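Local coordinates for SusD-like protein BACOVA_02651 (Bacteroides ovatus, PDB 5E75) that binds polysaccharide at the bacterial cell surface and probably captures xyloglucan before its transport into the periplasm for degradation, at residues 47-52 / 443-448; 284-289 / 447-452. One frame throughout, in Å; residues are numbered along the deposited sequence.

Interaction 1: 47-52 / 443-448; sequences RANDMY and QWRGYR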
ATOM      1  N   ARG A  47       4.563   8.395   5.169  1.00  8.56           N
ATOM      2  CA  ARG A  47       4.583   9.610   4.378  1.00  9.39           C
ATOM      3  C   ARG A  47       3.175  10.150   4.125  1.00  8.80           C
ATOM      4  O   ARG A  47       3.001  11.344   3.916  1.00  9.49           O
ATOM      5  CB  ARG A  47       5.317   9.371   3.062  1.00  9.33           C
ATOM      6  CG  ARG A  47       5.748  10.652   2.352  1.00 12.42           C
ATOM      7  CD  ARG A  47       6.890  10.337   1.448  1.00 14.58           C
ATOM      8  NE  ARG A  47       7.359  11.456   0.642  1.00 12.89           N
ATOM      9  CZ  ARG A  47       8.195  12.402   1.052  1.00 12.91           C
ATOM     10  NH1 ARG A  47       8.624  12.428   2.306  1.00 12.63           N
ATOM     11  NH2 ARG A  47       8.602  13.322   0.196  1.00 11.20           N
ATOM     12  N   ALA A  48       2.165   9.286   4.207  1.00  8.24           N
ATOM     13  CA  ALA A  48       0.765   9.698   4.126  1.00  8.40           C
ATOM     14  C   ALA A  48       0.247  10.272   5.441  1.00  8.18           C
ATOM     15  O   ALA A  48      -0.881  10.739   5.501  1.00  9.04           O
ATOM     16  CB  ALA A  48      -0.115   8.513   3.738  1.00  9.57           C
ATOM     17  N   ASN A  49       1.067  10.213   6.484  1.00  8.51           N
ATOM     18  CA  ASN A  49       0.649  10.515   7.853  1.00  8.92           C
ATOM     19  C   ASN A  49      -0.396   9.534   8.384  1.00  8.49           C
ATOM     20  O   ASN A  49      -1.267   9.894   9.173  1.00  8.59           O
ATOM     21  CB  ASN A  49       0.172  11.970   8.025  1.00  9.59           C
ATOM     22  CG  ASN A  49       0.256  12.441   9.464  1.00  9.51           C
ATOM     23  OD1 ASN A  49       1.164  12.055  10.196  1.00 10.31           O
ATOM     24  ND2 ASN A  49      -0.670  13.299   9.867  1.00  9.70           N
ATOM     25  N   ASP A  50      -0.296   8.271   7.996  1.00  8.43           N
ATOM     26  CA  ASP A  50      -1.123   7.246   8.645  1.00  8.44           C
ATOM     27  C   ASP A  50      -0.736   7.190  10.121  1.00  9.06           C
ATOM     28  O   ASP A  50      -1.589   7.039  10.998  1.00  8.72           O
ATOM     29  CB  ASP A  50      -0.872   5.850   8.057  1.00  8.28           C
ATOM     30  CG  ASP A  50      -1.561   5.588   6.717  1.00  8.81           C
ATOM     31  OD1 ASP A  50      -2.153   6.472   6.084  1.00  9.03           O
ATOM     32  OD2 ASP A  50      -1.458   4.428   6.258  1.00  8.88           O
ATOM     33  N   MET A  51       0.564   7.273  10.384  1.00  8.46           N
ATOM     34  CA  MET A  51       1.112   7.102  11.730  1.00  8.94           C
ATOM     35  C   MET A  51       2.438   7.854  11.833  1.00  9.92           C
ATOM     36  O   MET A  51       3.013   8.290  10.820  1.00 10.07           O
ATOM     37  CB  MET A  51       1.268   5.603  12.064  1.00  9.55           C
ATOM     38  CG  MET A  51       2.529   4.928  11.515  1.00  8.89           C
ATOM     39  SD  MET A  51       2.626   4.873   9.733  1.00 10.26           S
ATOM     40  CE  MET A  51       4.265   4.263   9.559  1.00 12.84           C
ATOM     41  N   TYR A  52       2.915   8.013  13.061  1.00 11.01           N
ATOM     42  CA  TYR A  52       4.122   8.775  13.339  1.00  9.55           C
ATOM     43  C   TYR A  52       4.841   8.224  14.553  1.00 10.58           C
ATOM     44  O   TYR A  52       4.218   7.771  15.507  1.00 11.13           O
ATOM     45  CB  TYR A  52       3.748  10.244  13.600  1.00 11.00           C
ATOM     46  CG  TYR A  52       4.906  11.158  13.960  1.00 11.84           C
ATOM     47  CD1 TYR A  52       5.780  11.623  12.989  1.00 14.30           C
ATOM     48  CD2 TYR A  52       5.097  11.590  15.263  1.00 13.16           C
ATOM     49  CE1 TYR A  52       6.827  12.468  13.309  1.00 14.55           C
ATOM     50  CE2 TYR A  52       6.155  12.429  15.588  1.00 15.19           C
ATOM     51  CZ  TYR A  52       6.996  12.870  14.611  1.00 14.59           C
ATOM     52  OH  TYR A  52       8.048  13.709  14.937  1.00 19.47           O
ATOM     53  N   GLN A 443      -2.312  18.776   7.753  1.00 11.61           N
ATOM     54  CA  GLN A 443      -2.392  17.470   8.407  1.00 10.69           C
ATOM     55  C   GLN A 443      -1.738  17.459   9.790  1.00 11.52           C
ATOM     56  O   GLN A 443      -1.732  16.447  10.462  1.00 12.22           O
ATOM     57  CB  GLN A 443      -1.756  16.395   7.524  1.00  9.90           C
ATOM     58  CG  GLN A 443      -2.619  15.969   6.361  1.00  9.86           C
ATOM     59  CD  GLN A 443      -1.958  14.876   5.552  1.00 10.05           C
ATOM     60  OE1 GLN A 443      -1.125  15.141   4.688  1.00  9.65           O
ATOM     61  NE2 GLN A 443      -2.305  13.633   5.845  1.00 10.11           N
ATOM     62  N   TRP A 444      -1.170  18.587  10.199  1.00 11.81           N
ATOM     63  CA  TRP A 444      -0.499  18.694  11.505  1.00 13.71           C
ATOM     64  C   TRP A 444       0.578  17.621  11.641  1.00 11.21           C
ATOM     65  O   TRP A 444       0.704  16.964  12.675  1.00 11.60           O
ATOM     66  CB  TRP A 444      -1.496  18.590  12.668  1.00 14.91           C
ATOM     67  CG  TRP A 444      -2.446  19.758  12.798  1.00 18.17           C
ATOM     68  CD1 TRP A 444      -3.308  20.225  11.854  1.00 20.65           C
ATOM     69  CD2 TRP A 444      -2.638  20.578  13.960  1.00 21.31           C
ATOM     70  NE1 TRP A 444      -4.029  21.288  12.354  1.00 22.48           N
ATOM     71  CE2 TRP A 444      -3.629  21.524  13.640  1.00 21.02           C
ATOM     72  CE3 TRP A 444      -2.063  20.604  15.234  1.00 19.29           C
ATOM     73  CZ2 TRP A 444      -4.062  22.486  14.554  1.00 22.12           C
ATOM     74  CZ3 TRP A 444      -2.498  21.568  16.139  1.00 22.80           C
ATOM     75  CH2 TRP A 444      -3.482  22.490  15.790  1.00 22.57           C
ATOM     76  N   ARG A 445       1.339  17.437  10.576  1.00 11.94           N
ATOM     77  CA  ARG A 445       2.361  16.405  10.555  1.00 12.64           C
ATOM     78  C   ARG A 445       3.430  16.665  11.613  1.00 13.12           C
ATOM     79  O   ARG A 445       3.950  17.771  11.733  1.00 14.00           O
ATOM     80  CB  ARG A 445       2.994  16.324   9.165  1.00 12.10           C
ATOM     81  CG  ARG A 445       2.087  15.699   8.124  1.00 10.67           C
ATOM     82  CD  ARG A 445       2.487  16.099   6.717  1.00  9.91           C
ATOM     83  NE  ARG A 445       1.715  15.366   5.703  1.00  9.88           N
ATOM     84  CZ  ARG A 445       2.049  14.171   5.209  1.00  9.25           C
ATOM     85  NH1 ARG A 445       3.164  13.573   5.606  1.00 10.30           N
ATOM     86  NH2 ARG A 445       1.278  13.610   4.284  1.00  9.45           N
ATOM     87  N   GLY A 446       3.736  15.628  12.384  1.00 12.60           N
ATOM     88  CA  GLY A 446       4.739  15.728  13.439  1.00 13.62           C
ATOM     89  C   GLY A 446       4.179  16.132  14.791  1.00 13.63           C
ATOM     90  O   GLY A 446       4.881  16.007  15.795  1.00 14.58           O
ATOM     91  N   TYR A 447       2.946  16.624  14.822  1.00 12.92           N
ATOM     92  CA  TYR A 447       2.258  16.845  16.092  1.00 13.24           C
ATOM     93  C   TYR A 447       1.733  15.517  16.596  1.00 18.07           C
ATOM     94  O   TYR A 447       1.187  14.726  15.835  1.00 22.67           O
ATOM     95  CB  TYR A 447       1.075  17.792  15.935  1.00 13.37           C
ATOM     96  CG  TYR A 447       1.428  19.242  15.801  1.00 16.66           C
ATOM     97  CD1 TYR A 447       1.910  19.753  14.608  1.00 19.56           C
ATOM     98  CD2 TYR A 447       1.254  20.109  16.871  1.00 20.33           C
ATOM     99  CE1 TYR A 447       2.229  21.097  14.489  1.00 26.32           C
ATOM    100  CE2 TYR A 447       1.560  21.443  16.761  1.00 24.65           C
ATOM    101  CZ  TYR A 447       2.053  21.931  15.574  1.00 30.88           C
ATOM    102  OH  TYR A 447       2.348  23.271  15.477  1.00 30.17           O
ATOM    103  N   ARG A 448       1.902  15.276  17.883  1.00 16.08           N
ATOM    104  CA  ARG A 448       1.432  14.054  18.523  1.00 15.86           C
ATOM    105  C   ARG A 448       1.022  14.499  19.914  1.00 17.27           C
ATOM    106  O   ARG A 448       1.206  15.662  20.268  1.00 16.34           O
ATOM    107  CB  ARG A 448       2.542  13.006  18.573  1.00 21.50           C
ATOM    108  CG  ARG A 448       3.781  13.510  19.279  1.00 23.79           C
ATOM    109  CD  ARG A 448       4.976  12.633  19.063  1.00 32.51           C
ATOM    110  NE  ARG A 448       6.218  13.305  19.440  1.00 31.88           N
ATOM    111  CZ  ARG A 448       6.823  13.174  20.620  1.00 40.53           C
ATOM    112  NH1 ARG A 448       6.307  12.397  21.566  1.00 34.78           N
ATOM    113  NH2 ARG A 448       7.956  13.826  20.854  1.00 38.20           N
TER
HETATM  114  O   HOH W   1       1.985  13.310  12.533  1.00 12.72           O
HETATM  115  O   HOH W   2      -1.280  14.570  12.689  1.00 13.69           O

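Interaction 2: 284-289 / 447-452; sequences GSIDML and YRTDAI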
ATOM      1  N   GLY A 284      -0.891   5.876  15.476  1.00  9.43           N
ATOM      2  CA  GLY A 284      -1.772   6.512  14.508  1.00  9.87           C
ATOM      3  C   GLY A 284      -1.770   8.016  14.746  1.00  9.20           C
ATOM      4  O   GLY A 284      -1.804   8.467  15.903  1.00 10.69           O
ATOM      5  N   SER A 285      -1.674   8.807  13.679  1.00  9.62           N
ATOM      6  CA  SER A 285      -1.541  10.239  13.834  1.00  9.47           C
ATOM      7  C   SER A 285      -2.853  10.853  14.278  1.00  8.79           C
ATOM      8  O   SER A 285      -3.921  10.287  14.110  1.00  9.42           O
ATOM      9  CB  SER A 285      -1.067  10.893  12.549  1.00 10.15           C
ATOM     10  OG  SER A 285      -2.057  10.810  11.543  1.00  9.54           O
ATOM     11  N   ILE A 286      -2.767  12.040  14.872  1.00  9.47           N
ATOM     12  CA  ILE A 286      -3.968  12.764  15.253  1.00 11.38           C
ATOM     13  C   ILE A 286      -4.862  12.963  14.017  1.00  9.41           C
ATOM     14  O   ILE A 286      -6.061  12.683  14.054  1.00  9.85           O
ATOM     15  CB  ILE A 286      -3.576  14.084  15.902  1.00 10.42           C
ATOM     16  CG1 ILE A 286      -2.821  13.842  17.214  1.00 13.20           C
ATOM     17  CG2 ILE A 286      -4.831  14.938  16.170  1.00 12.74           C
ATOM     18  CD1 ILE A 286      -2.226  15.122  17.847  1.00 14.64           C
ATOM     19  N   ASP A 287      -4.260  13.424  12.920  1.00  9.48           N
ATOM     20  CA  ASP A 287      -4.957  13.620  11.652  1.00  9.85           C
ATOM     21  C   ASP A 287      -5.629  12.331  11.166  1.00  9.36           C
ATOM     22  O   ASP A 287      -6.822  12.324  10.839  1.00 10.41           O
ATOM     23  CB  ASP A 287      -3.932  14.188  10.648  1.00 11.14           C
ATOM     24  CG  ASP A 287      -4.276  13.934   9.179  1.00 10.90           C
ATOM     25  OD1 ASP A 287      -5.400  14.229   8.735  1.00 14.04           O
ATOM     26  OD2 ASP A 287      -3.372  13.445   8.469  1.00 12.07           O
ATOM     27  N   MET A 288      -4.884  11.231  11.120  1.00  8.94           N
ATOM     28  CA  MET A 288      -5.449   9.962  10.670  1.00  8.33           C
ATOM     29  C   MET A 288      -6.617   9.509  11.548  1.00  8.36           C
ATOM     30  O   MET A 288      -7.681   9.113  11.052  1.00  8.94           O
ATOM     31  CB  MET A 288      -4.369   8.901  10.676  1.00  9.06           C
ATOM     32  CG  MET A 288      -4.849   7.535  10.199  1.00  9.11           C
ATOM     33  SD  MET A 288      -5.250   7.531   8.431  1.00 11.48           S
ATOM     34  CE  MET A 288      -6.974   7.052   8.430  1.00 17.36           C
ATOM     35  N   LEU A 289      -6.441   9.594  12.868  1.00  9.64           N
ATOM     36  CA  LEU A 289      -7.502   9.180  13.778  1.00  8.99           C
ATOM     37  C   LEU A 289      -8.766  10.007  13.568  1.00 10.73           C
ATOM     38  O   LEU A 289      -9.879   9.491  13.678  1.00 11.40           O
ATOM     39  CB  LEU A 289      -7.046   9.239  15.239  1.00 10.34           C
ATOM     40  CG  LEU A 289      -6.042   8.164  15.626  1.00 11.75           C
ATOM     41  CD1 LEU A 289      -5.401   8.526  16.960  1.00 11.66           C
ATOM     42  CD2 LEU A 289      -6.691   6.796  15.687  1.00 12.14           C
ATOM     43  N   TYR A 447       2.946  16.624  14.822  1.00 12.92           N
ATOM     44  CA  TYR A 447       2.258  16.845  16.092  1.00 13.24           C
ATOM     45  C   TYR A 447       1.733  15.517  16.596  1.00 18.07           C
ATOM     46  O   TYR A 447       1.187  14.726  15.835  1.00 22.67           O
ATOM     47  CB  TYR A 447       1.075  17.792  15.935  1.00 13.37           C
ATOM     48  CG  TYR A 447       1.428  19.242  15.801  1.00 16.66           C
ATOM     49  CD1 TYR A 447       1.910  19.753  14.608  1.00 19.56           C
ATOM     50  CD2 TYR A 447       1.254  20.109  16.871  1.00 20.33           C
ATOM     51  CE1 TYR A 447       2.229  21.097  14.489  1.00 26.32           C
ATOM     52  CE2 TYR A 447       1.560  21.443  16.761  1.00 24.65           C
ATOM     53  CZ  TYR A 447       2.053  21.931  15.574  1.00 30.88           C
ATOM     54  OH  TYR A 447       2.348  23.271  15.477  1.00 30.17           O
ATOM     55  N   ARG A 448       1.902  15.276  17.883  1.00 16.08           N
ATOM     56  CA  ARG A 448       1.432  14.054  18.523  1.00 15.86           C
ATOM     57  C   ARG A 448       1.022  14.499  19.914  1.00 17.27           C
ATOM     58  O   ARG A 448       1.206  15.662  20.268  1.00 16.34           O
ATOM     59  CB  ARG A 448       2.542  13.006  18.573  1.00 21.50           C
ATOM     60  CG  ARG A 448       3.781  13.510  19.279  1.00 23.79           C
ATOM     61  CD  ARG A 448       4.976  12.633  19.063  1.00 32.51           C
ATOM     62  NE  ARG A 448       6.218  13.305  19.440  1.00 31.88           N
ATOM     63  CZ  ARG A 448       6.823  13.174  20.620  1.00 40.53           C
ATOM     64  NH1 ARG A 448       6.307  12.397  21.566  1.00 34.78           N
ATOM     65  NH2 ARG A 448       7.956  13.826  20.854  1.00 38.20           N
ATOM     66  N   THR A 449       0.449  13.604  20.702  1.00 13.64           N
ATOM     67  CA  THR A 449      -0.048  14.020  22.008  1.00 14.18           C
ATOM     68  C   THR A 449      -0.007  12.845  22.972  1.00 14.99           C
ATOM     69  O   THR A 449      -0.084  11.695  22.556  1.00 15.21           O
ATOM     70  CB  THR A 449      -1.442  14.645  21.872  1.00 14.91           C
ATOM     71  OG1 THR A 449      -1.671  15.556  22.956  1.00 15.71           O
ATOM     72  CG2 THR A 449      -2.549  13.599  21.803  1.00 14.49           C
ATOM     73  N   ASP A 450       0.140  13.152  24.259  1.00 15.47           N
ATOM     74  CA  ASP A 450       0.380  12.134  25.269  1.00 17.28           C
ATOM     75  C   ASP A 450      -0.811  11.243  25.544  1.00 15.19           C
ATOM     76  O   ASP A 450      -0.642  10.051  25.830  1.00 17.03           O
ATOM     77  CB  ASP A 450       0.743  12.788  26.596  1.00 20.10           C
ATOM     78  CG  ASP A 450       2.172  13.256  26.659  1.00 28.48           C
ATOM     79  OD1 ASP A 450       3.004  12.821  25.840  1.00 26.66           O
ATOM     80  OD2 ASP A 450       2.464  14.056  27.577  1.00 33.08           O
ATOM     81  N   ALA A 451      -2.014  11.807  25.491  1.00 14.64           N
ATOM     82  CA  ALA A 451      -3.203  11.072  25.871  1.00 13.56           C
ATOM     83  C   ALA A 451      -4.343  11.239  24.893  1.00 12.80           C
ATOM     84  O   ALA A 451      -4.754  12.350  24.558  1.00 14.36           O
ATOM     85  CB  ALA A 451      -3.665  11.491  27.281  1.00 18.26           C
ATOM     86  N   ILE A 452      -4.849  10.097  24.458  1.00 13.33           N
ATOM     87  CA  ILE A 452      -6.042  10.019  23.644  1.00 13.58           C
ATOM     88  C   ILE A 452      -7.016   9.143  24.413  1.00 14.25           C
ATOM     89  O   ILE A 452      -6.711   7.992  24.721  1.00 14.91           O
ATOM     90  CB  ILE A 452      -5.729   9.402  22.272  1.00 13.30           C
ATOM     91  CG1 ILE A 452      -4.705  10.278  21.539  1.00 14.32           C
ATOM     92  CG2 ILE A 452      -7.000   9.254  21.467  1.00 15.46           C
ATOM     93  CD1 ILE A 452      -4.223   9.667  20.243  1.00 15.20           C
TER
HETATM   94  O   HOH W   3       0.234  12.548  15.122  1.00 13.84           O

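Interaction 1: 47-52 / 443-448
The Arg445 guanidinium carries Asn49 CB over the centre of one face, 4.0 Å above its plane, while Arg47 O sits at its edge; the Tyr52 ring has Gly446 CA over one face, a CH-pi contact offset toward the rim, and Arg448 CD at its edge. These groups join the Schellman motif at Asn49, which ends helix 40-46, and strand 51-52 to the loop with the type II beta turn Trp444-Tyr447. Arg445 grips Arg47 O end-on through NH1 (2.8 Å) and NH2 (2.9 Å), the oxygen lying in the guanidinium plane; NH2 is in the carbonyl plane, NH1 above it. Side-on, NE and NH2 share Gln443 OE1, and Arg445 NH1 also reaches Val61 O. An alanine here removes the guanidinium, and losing its bonds to Arg47 O and Gln443 OE1 would probably loosen the helix end and let the Gln443 amide turn. That amide sends NE2 to Ala48 O at 3.2 Å and to Asp287 OD2, which also accepts a hydrogen bond from Asn49 ND2. Gly446 has a positive phi (91°), at which a side chain would collide with the O of Arg445. One water donates to Asn49 OD1 at 2.8 Å and accepts from Gly446 N at 2.9 Å.

Interaction 2: 284-289 / 447-452
A single water supplies the polar link between these segments, which share no direct hydrogen bond: it accepts from Ile286 N at 3.1 Å and donates to Tyr447 O at a short 2.5 Å. The water thus takes up an amide of the first turn of helix 286-291, whose N-cap is Ser285. Ser285 OG accepts from Met288 N (2.9 Å, N-H...O 160°), a nearly straight capping bond. Apart from the water, the contact is van der Waals packing of methyls on side chains and backbone. Ile286 has CG1 anti to its carbonyl carbon (chi1 -65°) and an extended chain beyond (chi2 173°), which carries CD1 out from the helix to the 447-452 backbone. There the methyl rests 3.9 Å from Arg448 CA and touches the side of Thr449 at CB, 4.1 Å away. Thr449 OG1 is hydrogen-bonded to Gly463 O, so the residue meets the helix through carbon. One turn along, Leu289 and Ile452 meet end to end, CD1 to CD1 at 3.7 Å. Helix 286-291 follows strand 283-284, the partner of strand 51-52, and has helix 404-415 packed on Met288; across the contact, strand 451-454 is an outermost strand of the three-stranded antiparallel sheet, with a classic beta bulge at Asp450 and Ala451 facing Gly463 of strand 460-465.

The 443-452 chain serves both contacts, whose centres lie 8 Å apart, and Tyr447 and Arg448 belong to each. Interaction 1 is buried and mainly polar, with side-chain donors satisfying backbone carbonyls near a helix end; interaction 2 is smaller, only partly buried, and depends on methyl packing plus one water. The first joins a helix end and strand 51-52 to a turn, the second a helix start to the segment leading into strand 451-454 and to that strand's Ile452. They meet directly: Asn49 O is 2.7 Å from Ser285 OG, so the C-terminal end of one helix adjoins the N-cap of another, and Asp287, a partner of interaction 1, is salt-bridged to Arg412.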